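Local coordinates for protein carbohydrate kinase, FGGY (Rhodospirillum rubrum, PDB 3IFR) that probably phosphorylates D-xylulose with ATP, as a member of the FGGY family of carbohydrate kinases, at residues A97-S102 with P151-A156; I167-L170 with V176-R179. All blocks are in the same frame, centred on the assembly; numbering follows the deposited sequence.

Contact 1 of 2, residues A97-S102 with P151-A156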
loop_
_atom_site.group_PDB
_atom_site.type_symbol
_atom_site.label_atom_id
_atom_site.label_comp_id
_atom_site.label_asym_id
_atom_site.label_seq_id
_atom_site.Cartn_x
_atom_site.Cartn_y
_atom_site.Cartn_z
ATOM N N ALA A 97 19.462 -19.645 -6.446
ATOM C CA ALA A 97 18.227 -20.397 -6.537
ATOM C C ALA A 97 17.291 -20.099 -5.358
ATOM O O ALA A 97 17.731 -19.958 -4.195
ATOM C CB ALA A 97 18.535 -21.944 -6.573
ATOM N N VAL A 98 15.994 -20.085 -5.663
ATOM C CA VAL A 98 14.941 -19.944 -4.659
ATOM C C VAL A 98 14.881 -21.120 -3.638
ATOM O O VAL A 98 14.736 -22.269 -3.999
ATOM C CB VAL A 98 13.571 -19.736 -5.372
ATOM C CG1 VAL A 98 12.395 -19.664 -4.369
ATOM C CG2 VAL A 98 13.634 -18.511 -6.198
ATOM N N LEU A 99 14.980 -20.820 -2.352
ATOM C CA LEU A 99 14.948 -21.884 -1.344
ATOM C C LEU A 99 13.540 -22.433 -1.075
ATOM O O LEU A 99 13.345 -23.630 -0.985
ATOM C CB LEU A 99 15.635 -21.410 -0.065
ATOM C CG LEU A 99 17.155 -21.261 -0.261
ATOM C CD1 LEU A 99 17.806 -20.284 0.698
ATOM C CD2 LEU A 99 17.873 -22.585 -0.219
ATOM N N ARG A 100 12.540 -21.576 -0.986
ATOM C CA ARG A 100 11.201 -22.042 -0.647
ATOM C C ARG A 100 10.279 -20.987 -1.198
ATOM O O ARG A 100 10.729 -19.942 -1.630
ATOM C CB ARG A 100 11.020 -22.082 0.870
ATOM C CG ARG A 100 10.972 -20.667 1.463
ATOM C CD ARG A 100 10.747 -20.596 2.988
ATOM N NE ARG A 100 9.765 -21.540 3.506
ATOM C CZ ARG A 100 8.454 -21.522 3.258
ATOM N NH1 ARG A 100 7.668 -22.426 3.836
ATOM N NH2 ARG A 100 7.911 -20.615 2.449
ATOM N N PRO A 101 8.978 -21.255 -1.190
ATOM C CA PRO A 101 8.059 -20.262 -1.751
ATOM C C PRO A 101 8.166 -18.943 -0.988
ATOM O O PRO A 101 8.527 -18.945 0.199
ATOM C CB PRO A 101 6.688 -20.906 -1.554
ATOM C CG PRO A 101 6.995 -22.415 -1.498
ATOM C CD PRO A 101 8.316 -22.522 -0.820
ATOM N N SER A 102 7.907 -17.836 -1.683
ATOM C CA SER A 102 7.885 -16.521 -1.073
ATOM C C SER A 102 6.770 -16.429 -0.046
ATOM O O SER A 102 5.632 -16.831 -0.316
ATOM C CB SER A 102 7.668 -15.452 -2.139
ATOM O OG SER A 102 7.254 -14.221 -1.570
ATOM N N PRO A 151 15.224 -25.005 9.721
ATOM C CA PRO A 151 16.630 -24.622 9.939
ATOM C C PRO A 151 17.447 -24.892 8.688
ATOM O O PRO A 151 18.422 -24.223 8.448
ATOM C CB PRO A 151 17.114 -25.530 11.072
ATOM C CG PRO A 151 16.004 -26.495 11.355
ATOM C CD PRO A 151 14.795 -26.153 10.536
ATOM N N ALA A 152 17.073 -25.887 7.903
ATOM C CA ALA A 152 17.872 -26.208 6.709
ATOM C C ALA A 152 17.727 -25.113 5.650
ATOM O O ALA A 152 18.714 -24.708 5.016
ATOM C CB ALA A 152 17.506 -27.578 6.135
ATOM N N VAL A 153 16.506 -24.625 5.458
ATOM C CA VAL A 153 16.351 -23.445 4.620
ATOM C C VAL A 153 17.204 -22.330 5.187
ATOM O O VAL A 153 18.019 -21.729 4.478
ATOM C CB VAL A 153 14.893 -23.005 4.519
ATOM C CG1 VAL A 153 14.774 -21.736 3.675
ATOM C CG2 VAL A 153 14.094 -24.145 3.851
ATOM N N PHE A 154 17.057 -22.096 6.487
ATOM C CA PHE A 154 17.724 -20.981 7.130
ATOM C C PHE A 154 19.235 -20.989 6.947
ATOM O O PHE A 154 19.851 -19.934 6.709
ATOM C CB PHE A 154 17.387 -20.914 8.613
ATOM C CG PHE A 154 17.794 -19.629 9.257
ATOM C CD1 PHE A 154 17.009 -18.482 9.116
ATOM C CD2 PHE A 154 18.954 -19.551 10.001
ATOM C CE1 PHE A 154 17.370 -17.286 9.712
ATOM C CE2 PHE A 154 19.327 -18.363 10.605
ATOM C CZ PHE A 154 18.529 -17.204 10.444
ATOM N N GLY A 155 19.838 -22.163 7.066
ATOM C CA GLY A 155 21.292 -22.236 7.019
ATOM C C GLY A 155 21.818 -22.028 5.602
ATOM O O GLY A 155 22.972 -21.641 5.390
ATOM N N ALA A 156 20.962 -22.288 4.619
ATOM C CA ALA A 156 21.372 -22.092 3.227
ATOM C C ALA A 156 21.204 -20.666 2.679
ATOM O O ALA A 156 21.480 -20.454 1.513
ATOM C CB ALA A 156 20.630 -23.033 2.342
#
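L99 meets V153 of helix 151-155 with the root of its side chain and A156 with the fork. Its CB packs on V153 CG1 at 3.9 Å, while the two methyls part over A156: CD2 rests on A156 CB at 3.8 Å and CD1 lies 3.8 Å from A156 O. With CG anti to its own carbonyl carbon (chi1 -70°), L99 carries this fork past V153 to A156. V153 answers with one branch, CG1, which also has R100 CD 4.2 Å away and so lies against both L99 and R100.

Beyond the methyls, the aliphatic stem of R100 leads to a guanidinium group whose polar partners are P101 O, E49 and E150. NH2 donates to P101 O at 2.9 Å, a bent bond (N-H...O 136°) that folds the side chain back over its own loop; the same nitrogen forms a salt bridge with E49, and NE forms one with E150. L91 of strand 90-92 touches L99, R100 and V153 alike. The two segments are therefore joined by aliphatic packing at the surface of the N-terminal FGGY region, with the R100-E150 salt bridge tying the loop to the residue just before the helix.

Contact 2 of 2, residues I167-L170 with V176-R179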
loop_
_atom_site.group_PDB
_atom_site.type_symbol
_atom_site.label_atom_id
_atom_site.label_comp_id
_atom_site.label_asym_id
_atom_site.label_seq_id
_atom_site.Cartn_x
_atom_site.Cartn_y
_atom_site.Cartn_z
ATOM N N ILE A 167 12.963 -9.752 -9.094
ATOM C CA ILE A 167 12.791 -9.536 -10.513
ATOM C C ILE A 167 13.897 -8.638 -11.036
ATOM O O ILE A 167 14.563 -8.992 -12.004
ATOM C CB ILE A 167 11.390 -8.934 -10.777
ATOM C CG1 ILE A 167 10.316 -9.883 -10.222
ATOM C CG2 ILE A 167 11.172 -8.665 -12.270
ATOM C CD1 ILE A 167 10.268 -11.250 -10.960
ATOM N N ASN A 168 14.126 -7.479 -10.400
ATOM C CA ASN A 168 15.288 -6.645 -10.772
ATOM C C ASN A 168 16.651 -7.395 -10.879
ATOM O O ASN A 168 17.448 -7.172 -11.816
ATOM C CB ASN A 168 15.434 -5.481 -9.803
ATOM C CG ASN A 168 14.471 -4.362 -10.084
ATOM O OD1 ASN A 168 14.110 -4.100 -11.254
ATOM N ND2 ASN A 168 14.055 -3.650 -9.004
HETATM N N MSE A 169 16.933 -8.267 -9.919
HETATM C CA MSE A 169 18.150 -9.092 -10.028
HETATM C C MSE A 169 18.141 -9.897 -11.325
HETATM O O MSE A 169 19.080 -9.816 -12.087
HETATM C CB MSE A 169 18.322 -10.028 -8.836
HETATM C CG MSE A 169 18.217 -9.286 -7.551
HETATM SE SE MSE A 169 18.461 -10.465 -5.994
HETATM C CE MSE A 169 18.360 -9.140 -4.479
ATOM N N LEU A 170 17.058 -10.627 -11.591
ATOM C CA LEU A 170 16.922 -11.350 -12.837
ATOM C C LEU A 170 17.107 -10.462 -14.089
ATOM O O LEU A 170 17.530 -10.966 -15.126
ATOM C CB LEU A 170 15.550 -12.036 -12.881
ATOM C CG LEU A 170 15.533 -13.498 -12.421
ATOM C CD1 LEU A 170 16.543 -13.723 -11.342
ATOM C CD2 LEU A 170 14.137 -13.960 -11.958
ATOM N N VAL A 176 20.721 -5.844 -5.155
ATOM C CA VAL A 176 20.345 -4.804 -4.201
ATOM C C VAL A 176 18.928 -5.016 -3.720
ATOM O O VAL A 176 18.191 -5.795 -4.302
ATOM C CB VAL A 176 20.453 -3.366 -4.792
ATOM C CG1 VAL A 176 21.877 -3.086 -5.344
ATOM C CG2 VAL A 176 19.324 -3.081 -5.823
ATOM N N VAL A 177 18.536 -4.321 -2.657
ATOM C CA VAL A 177 17.118 -4.188 -2.357
ATOM C C VAL A 177 16.685 -2.718 -2.245
ATOM O O VAL A 177 17.486 -1.854 -1.898
ATOM C CB VAL A 177 16.744 -4.947 -1.081
ATOM C CG1 VAL A 177 16.893 -6.408 -1.333
ATOM C CG2 VAL A 177 17.604 -4.494 0.083
ATOM N N ASP A 178 15.420 -2.440 -2.566
ATOM C CA ASP A 178 14.794 -1.153 -2.301
ATOM C C ASP A 178 15.016 -0.795 -0.818
ATOM O O ASP A 178 14.827 -1.663 0.085
ATOM C CB ASP A 178 13.296 -1.298 -2.586
ATOM C CG ASP A 178 12.526 0.004 -2.527
ATOM O OD1 ASP A 178 13.104 1.077 -2.265
ATOM O OD2 ASP A 178 11.290 -0.068 -2.747
ATOM N N ARG A 179 15.450 0.446 -0.582
ATOM C CA ARG A 179 15.417 1.053 0.744
ATOM C C ARG A 179 14.104 0.701 1.443
ATOM O O ARG A 179 14.065 0.438 2.630
ATOM C CB ARG A 179 15.458 2.607 0.635
ATOM C CG ARG A 179 16.815 3.263 0.261
ATOM C CD ARG A 179 16.793 4.835 0.438
ATOM N NE ARG A 179 15.702 5.479 -0.335
ATOM C CZ ARG A 179 15.472 6.798 -0.414
ATOM N NH1 ARG A 179 14.468 7.248 -1.144
ATOM N NH2 ARG A 179 16.252 7.670 0.204
#
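The selenomethionine M169 spans the distance from helix 163-172 to the chain at V176 by its terminal methyl. CE ends 3.4 Å from V176 O and 4.1 Å from V176 N, so it lies against the peptide backbone of V176 rather than against that residue's side chain, which stays farther off. The CB of M169 does not itself face the strand; reach comes from the chain beyond it. CG stands anti to the carbonyl carbon (chi1 -51°), and the rest is fully extended, with chi2 -179° and chi3 177°, which brings the methyl to V176 although the nearest CA atoms, those of M169 and V176, are 7.6 Å apart.

V177 adds a lighter touch. Its CB is directed away from the helix, yet CG1 comes to 4.4 Å from M169 CE, a loose apolar approach. M169 and V177 also share neighbours, since P211 and C161 each touch both side chains, and V176 packs on L220 of strand 219-222.

This is a helix followed, after a short connection, by a two-residue strand, 177-178, which pairs in parallel with 213-214 inside the N-terminal region of the FGGY kinase, a member of the actin-like ATPase clan. V177 makes backbone hydrogen bonds with P212 and H214.

At the end of this strand D178 is the N-cap of helix 179-185, its OD1 accepting from N180 N. Its second oxygen, OD2, is hydrogen-bonded to Y164 OH and the backbone N to D165 OD1, both on helix 163-172.

How the contacts relate
Both contacts lie within the N-terminal FGGY region, on the same side of the chain's centre, but they use different elements. Contact 1 joins a loop to the short helix 151-155 and the residue after it, and lies at the surface, about 27 Å from the chain's centre to its own; contact 2, about 19 Å by the same measure, is partly buried and sets a helix against the short strand that follows. The first buries roughly twice the area and is aliphatic, mainly side chain against side chain, whereas in the second a methyl meets backbone. Their centres are 18 Å apart and their nearest atoms about 7 Å, without touching. W55 of helix 52-70 meets S102 and I167, though neither takes part in its contact.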